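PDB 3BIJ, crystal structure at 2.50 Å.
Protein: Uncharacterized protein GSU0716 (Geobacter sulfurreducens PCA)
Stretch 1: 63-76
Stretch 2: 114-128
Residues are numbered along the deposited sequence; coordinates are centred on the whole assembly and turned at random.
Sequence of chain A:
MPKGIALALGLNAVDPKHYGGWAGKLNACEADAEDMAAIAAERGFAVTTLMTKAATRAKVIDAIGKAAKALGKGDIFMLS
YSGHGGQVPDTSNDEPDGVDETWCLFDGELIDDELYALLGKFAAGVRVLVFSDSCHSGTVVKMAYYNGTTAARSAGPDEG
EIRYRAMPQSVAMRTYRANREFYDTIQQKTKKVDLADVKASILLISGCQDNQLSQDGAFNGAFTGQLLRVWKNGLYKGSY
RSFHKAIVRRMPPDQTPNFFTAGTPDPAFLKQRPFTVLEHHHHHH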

# COMPACT_ATOMS: atom_id res chain seq x y z
N ALA A 63 24.48 -40.43 3.90
CA ALA A 63 25.61 -39.59 3.51
C ALA A 63 26.22 -38.93 4.74
O ALA A 63 27.44 -38.97 4.93
N ILE A 64 25.39 -38.30 5.56
CA ILE A 64 25.89 -37.64 6.76
C ILE A 64 26.55 -38.69 7.64
O ILE A 64 27.59 -38.44 8.25
N GLY A 65 25.95 -39.88 7.70
CA GLY A 65 26.50 -40.95 8.51
C GLY A 65 27.89 -41.32 8.06
O GLY A 65 28.81 -41.48 8.87
N LYS A 66 28.05 -41.46 6.76
CA LYS A 66 29.35 -41.81 6.19
C LYS A 66 30.36 -40.78 6.68
O LYS A 66 31.37 -41.13 7.30
N ALA A 67 30.08 -39.51 6.40
CA ALA A 67 30.96 -38.42 6.81
C ALA A 67 31.37 -38.50 8.28
O ALA A 67 32.55 -38.45 8.60
N ALA A 68 30.39 -38.64 9.16
CA ALA A 68 30.68 -38.71 10.59
C ALA A 68 31.73 -39.77 10.91
O ALA A 68 32.52 -39.60 11.84
N LYS A 69 31.74 -40.85 10.13
CA LYS A 69 32.69 -41.94 10.34
C LYS A 69 34.02 -41.71 9.63
O LYS A 69 35.08 -42.06 10.15
N ALA A 70 33.95 -41.11 8.45
CA ALA A 70 35.15 -40.84 7.67
C ALA A 70 36.11 -39.84 8.31
O ALA A 70 37.20 -40.20 8.74
N LEU A 71 35.70 -38.58 8.38
CA LEU A 71 36.57 -37.57 8.93
C LEU A 71 36.72 -37.59 10.44
O LEU A 71 35.87 -38.11 11.18
N GLY A 72 37.85 -37.04 10.89
CA GLY A 72 38.15 -37.00 12.30
C GLY A 72 38.74 -35.66 12.73
O GLY A 72 38.66 -34.67 11.99
N LYS A 73 39.32 -35.65 13.92
CA LYS A 73 39.93 -34.45 14.50
C LYS A 73 40.72 -33.65 13.48
O LYS A 73 41.66 -34.14 12.87
N GLY A 74 40.32 -32.39 13.31
CA GLY A 74 41.00 -31.53 12.35
C GLY A 74 40.28 -31.39 11.02
O GLY A 74 40.43 -30.38 10.33
N ASP A 75 39.48 -32.38 10.65
CA ASP A 75 38.78 -32.31 9.39
C ASP A 75 37.57 -31.39 9.52
O ASP A 75 37.32 -30.81 10.58
N ILE A 76 36.82 -31.26 8.43
CA ILE A 76 35.64 -30.41 8.43
C ILE A 76 34.53 -30.91 7.49
O ILE A 76 34.77 -31.24 6.33
N GLU A 114 16.46 -35.69 14.33
CA GLU A 114 17.21 -36.69 13.58
C GLU A 114 18.49 -36.07 13.02
O GLU A 114 19.54 -36.70 13.02
N LEU A 115 18.40 -34.83 12.54
CA LEU A 115 19.55 -34.12 11.99
C LEU A 115 20.52 -33.77 13.11
O LEU A 115 21.73 -33.99 13.00
N TYR A 116 19.99 -33.21 14.19
CA TYR A 116 20.81 -32.85 15.32
C TYR A 116 21.58 -34.06 15.82
O TYR A 116 22.77 -33.96 16.10
N ALA A 117 20.91 -35.21 15.91
CA ALA A 117 21.57 -36.42 16.40
C ALA A 117 22.68 -36.84 15.44
O ALA A 117 23.77 -37.26 15.87
N LEU A 118 22.41 -36.74 14.15
CA LEU A 118 23.40 -37.09 13.14
C LEU A 118 24.65 -36.21 13.30
O LEU A 118 25.78 -36.69 13.23
N LEU A 119 24.43 -34.92 13.53
CA LEU A 119 25.56 -34.01 13.71
C LEU A 119 26.35 -34.36 14.97
O LEU A 119 27.54 -34.05 15.07
N GLY A 120 25.69 -35.01 15.92
CA GLY A 120 26.33 -35.39 17.16
C GLY A 120 27.21 -36.61 17.03
O GLY A 120 27.91 -36.99 17.97
N LYS A 121 27.18 -37.24 15.86
CA LYS A 121 27.98 -38.43 15.62
C LYS A 121 29.38 -38.12 15.08
O LYS A 121 30.17 -39.03 14.81
N PHE A 122 29.68 -36.84 14.92
CA PHE A 122 30.98 -36.42 14.41
C PHE A 122 32.04 -36.39 15.51
O PHE A 122 31.72 -36.24 16.68
N ALA A 123 33.30 -36.53 15.10
CA ALA A 123 34.45 -36.54 16.00
C ALA A 123 34.48 -35.31 16.89
O ALA A 123 33.63 -34.43 16.79
N ALA A 124 35.49 -35.23 17.76
CA ALA A 124 35.61 -34.11 18.68
C ALA A 124 36.24 -32.86 18.07
O ALA A 124 35.71 -31.75 18.21
N GLY A 125 37.36 -33.02 17.39
CA GLY A 125 38.00 -31.85 16.80
C GLY A 125 37.58 -31.59 15.37
O GLY A 125 38.33 -30.98 14.61
N VAL A 126 36.40 -32.03 14.99
CA VAL A 126 35.93 -31.82 13.63
C VAL A 126 35.01 -30.59 13.55
O VAL A 126 34.17 -30.37 14.42
N ARG A 127 35.21 -29.77 12.51
CA ARG A 127 34.41 -28.57 12.30
C ARG A 127 33.22 -28.94 11.43
O ARG A 127 33.39 -29.60 10.40
N VAL A 128 32.03 -28.52 11.84
CA VAL A 128 30.81 -28.80 11.09
C VAL A 128 30.18 -27.48 10.65
O VAL A 128 29.70 -26.72 11.48

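The two stretches pack in parallel as helix–loop–strand segments, with an apolar cluster around Phe-122 between the helices and loops giving way to backbone hydrogen bonds and a parallel bridge where the strands begin. At the helical end, Ile-64 points toward the second stretch; its m,t rotamer brings CD1 within 4.0 Å of Leu-115 CD1 and 3.9 Å of Leu-118 CD2. Leu-115 is t,p, whereas Leu-118 has an off-well chi1 of -102°.

Phe-122 (chi1 m, chi2 81°) leaves its CA sideways, but its ring reaches in against the first helix. Ala-68 CA lies over one face, 3.8 Å from the Phe-122 ring centroid and 18° off the ring normal, in a CH-pi contact, and Ala-68 CB is 4.0 Å from Phe-122 CE1. At the ring edge, Ile-64 CG2 approaches Phe-122 CE1 at 3.8 Å and Leu-71 CD1 approaches Phe-122 CD2 at 3.5 Å. Leu-71, with chi1 and chi2 both p, also places CD1 3.6 Å from CG2 of Val-126 (chi1 p), extending the cluster into the loop. Lys-121 starts toward the helix, its CB 3.9 Å from Ala-68 CB, but its end leads away.

Beyond Leu-71, Ala-123 CB rests 3.8 Å from Gly-72 CA, and the contact becomes increasingly polar. Asp-75 points away from the second stretch; its m rotamer turns OD2 back to accept a very short 2.5 Å hydrogen bond from Gly-72 N, bracing the type II turn. Across the stretches, Gly-74 N donates to Gly-125 O (2.8 Å) and Arg-127 N to Asp-75 O (3.0 Å). The side chain of Arg-127 (chi1 m) folds back so that NH1 makes a weak 2.8 Å hydrogen bond to Gly-74 O, while Ile-76 CB (t,t side chain) lies over one guanidinium face, 3.4 Å from Arg-127 NH1.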

# COMPACT_ATOMS: atom_id res chain seq x y z
CB ALA A 63 25.17 -38.53 2.51
CB ILE A 64 24.76 -36.94 7.56
CG1 ILE A 64 24.11 -35.86 6.70
CG2 ILE A 64 25.34 -36.28 8.81
CD1 ILE A 64 22.88 -35.22 7.33
CB LYS A 66 29.27 -41.81 4.66
CG LYS A 66 28.33 -42.86 4.09
CD LYS A 66 28.76 -44.27 4.51
CE LYS A 66 27.83 -45.38 3.99
NZ LYS A 66 27.75 -45.47 2.49
CB ALA A 67 30.29 -37.08 6.54
CB ALA A 68 29.41 -38.97 11.38
CB LYS A 69 32.11 -43.27 9.86
CG LYS A 69 30.97 -43.81 10.70
CD LYS A 69 30.45 -45.13 10.15
CE LYS A 69 29.16 -45.56 10.86
NZ LYS A 69 28.54 -46.77 10.23
CB ALA A 70 34.77 -40.36 6.28
CB LEU A 71 36.13 -36.19 8.43
CG LEU A 71 34.63 -35.98 8.28
CD1 LEU A 71 34.04 -35.71 9.65
CD2 LEU A 71 34.34 -34.82 7.33
CB LYS A 73 40.84 -34.83 15.68
CG LYS A 73 41.99 -35.82 15.35
CD LYS A 73 42.76 -36.30 16.60
CE LYS A 73 43.93 -37.24 16.25
NZ LYS A 73 43.55 -38.50 15.52
CB ASP A 75 38.33 -33.70 8.95
CG ASP A 75 39.49 -34.69 8.88
OD1 ASP A 75 40.59 -34.29 8.45
OD2 ASP A 75 39.28 -35.86 9.26
CB ILE A 76 36.02 -28.98 8.01
CG1 ILE A 76 34.75 -28.12 7.90
CG2 ILE A 76 36.78 -29.00 6.68
CD1 ILE A 76 35.01 -26.66 7.57
CB GLU A 114 16.37 -37.24 12.42
CG GLU A 114 14.98 -37.71 12.81
CD GLU A 114 14.25 -38.39 11.67
OE1 GLU A 114 14.56 -39.57 11.38
OE2 GLU A 114 13.38 -37.74 11.04
CB LEU A 115 19.10 -32.84 11.29
CG LEU A 115 20.22 -31.93 10.79
CD1 LEU A 115 21.05 -32.65 9.74
CD2 LEU A 115 19.61 -30.65 10.23
CB TYR A 116 19.95 -32.26 16.44
CG TYR A 116 19.37 -30.90 16.12
CD1 TYR A 116 18.29 -30.39 16.85
CD2 TYR A 116 19.90 -30.13 15.08
CE1 TYR A 116 17.75 -29.14 16.54
CE2 TYR A 116 19.37 -28.89 14.77
CZ TYR A 116 18.30 -28.40 15.49
OH TYR A 116 17.76 -27.17 15.16
CB ALA A 117 20.57 -37.56 16.55
CB LEU A 118 22.81 -36.93 11.73
CG LEU A 118 22.34 -38.19 10.99
CD1 LEU A 118 21.65 -39.14 11.94
CD2 LEU A 118 21.42 -37.80 9.87
CB LEU A 119 25.07 -32.57 13.80
CG LEU A 119 24.38 -32.03 12.54
CD1 LEU A 119 23.96 -30.60 12.78
CD2 LEU A 119 25.32 -32.10 11.35
CB LYS A 121 27.27 -39.38 14.64
CG LYS A 121 26.06 -40.07 15.22
CD LYS A 121 25.40 -40.95 14.19
CE LYS A 121 24.13 -41.57 14.76
NZ LYS A 121 23.38 -42.37 13.74
CB PHE A 122 30.90 -35.04 13.74
CG PHE A 122 30.25 -35.05 12.38
CD1 PHE A 122 28.87 -35.07 12.25
CD2 PHE A 122 31.03 -35.08 11.23
CE1 PHE A 122 28.27 -35.12 11.00
CE2 PHE A 122 30.43 -35.13 9.97
CZ PHE A 122 29.06 -35.15 9.85
CB ALA A 123 35.74 -36.63 15.20
CB ALA A 124 36.38 -34.53 19.91
CB VAL A 126 35.23 -33.12 13.07
CG1 VAL A 126 34.29 -33.68 14.11
CG2 VAL A 126 34.47 -32.81 11.79
CB ARG A 127 35.23 -27.48 11.62
CG ARG A 127 36.42 -26.99 12.43
CD ARG A 127 37.74 -27.32 11.74
NE ARG A 127 37.93 -26.50 10.55
CZ ARG A 127 38.55 -26.91 9.45
NH1 ARG A 127 39.03 -28.14 9.38
NH2 ARG A 127 38.66 -26.09 8.42
CB VAL A 128 29.78 -29.59 11.94
CG1 VAL A 128 28.52 -29.85 11.15
CG2 VAL A 128 30.39 -30.91 12.40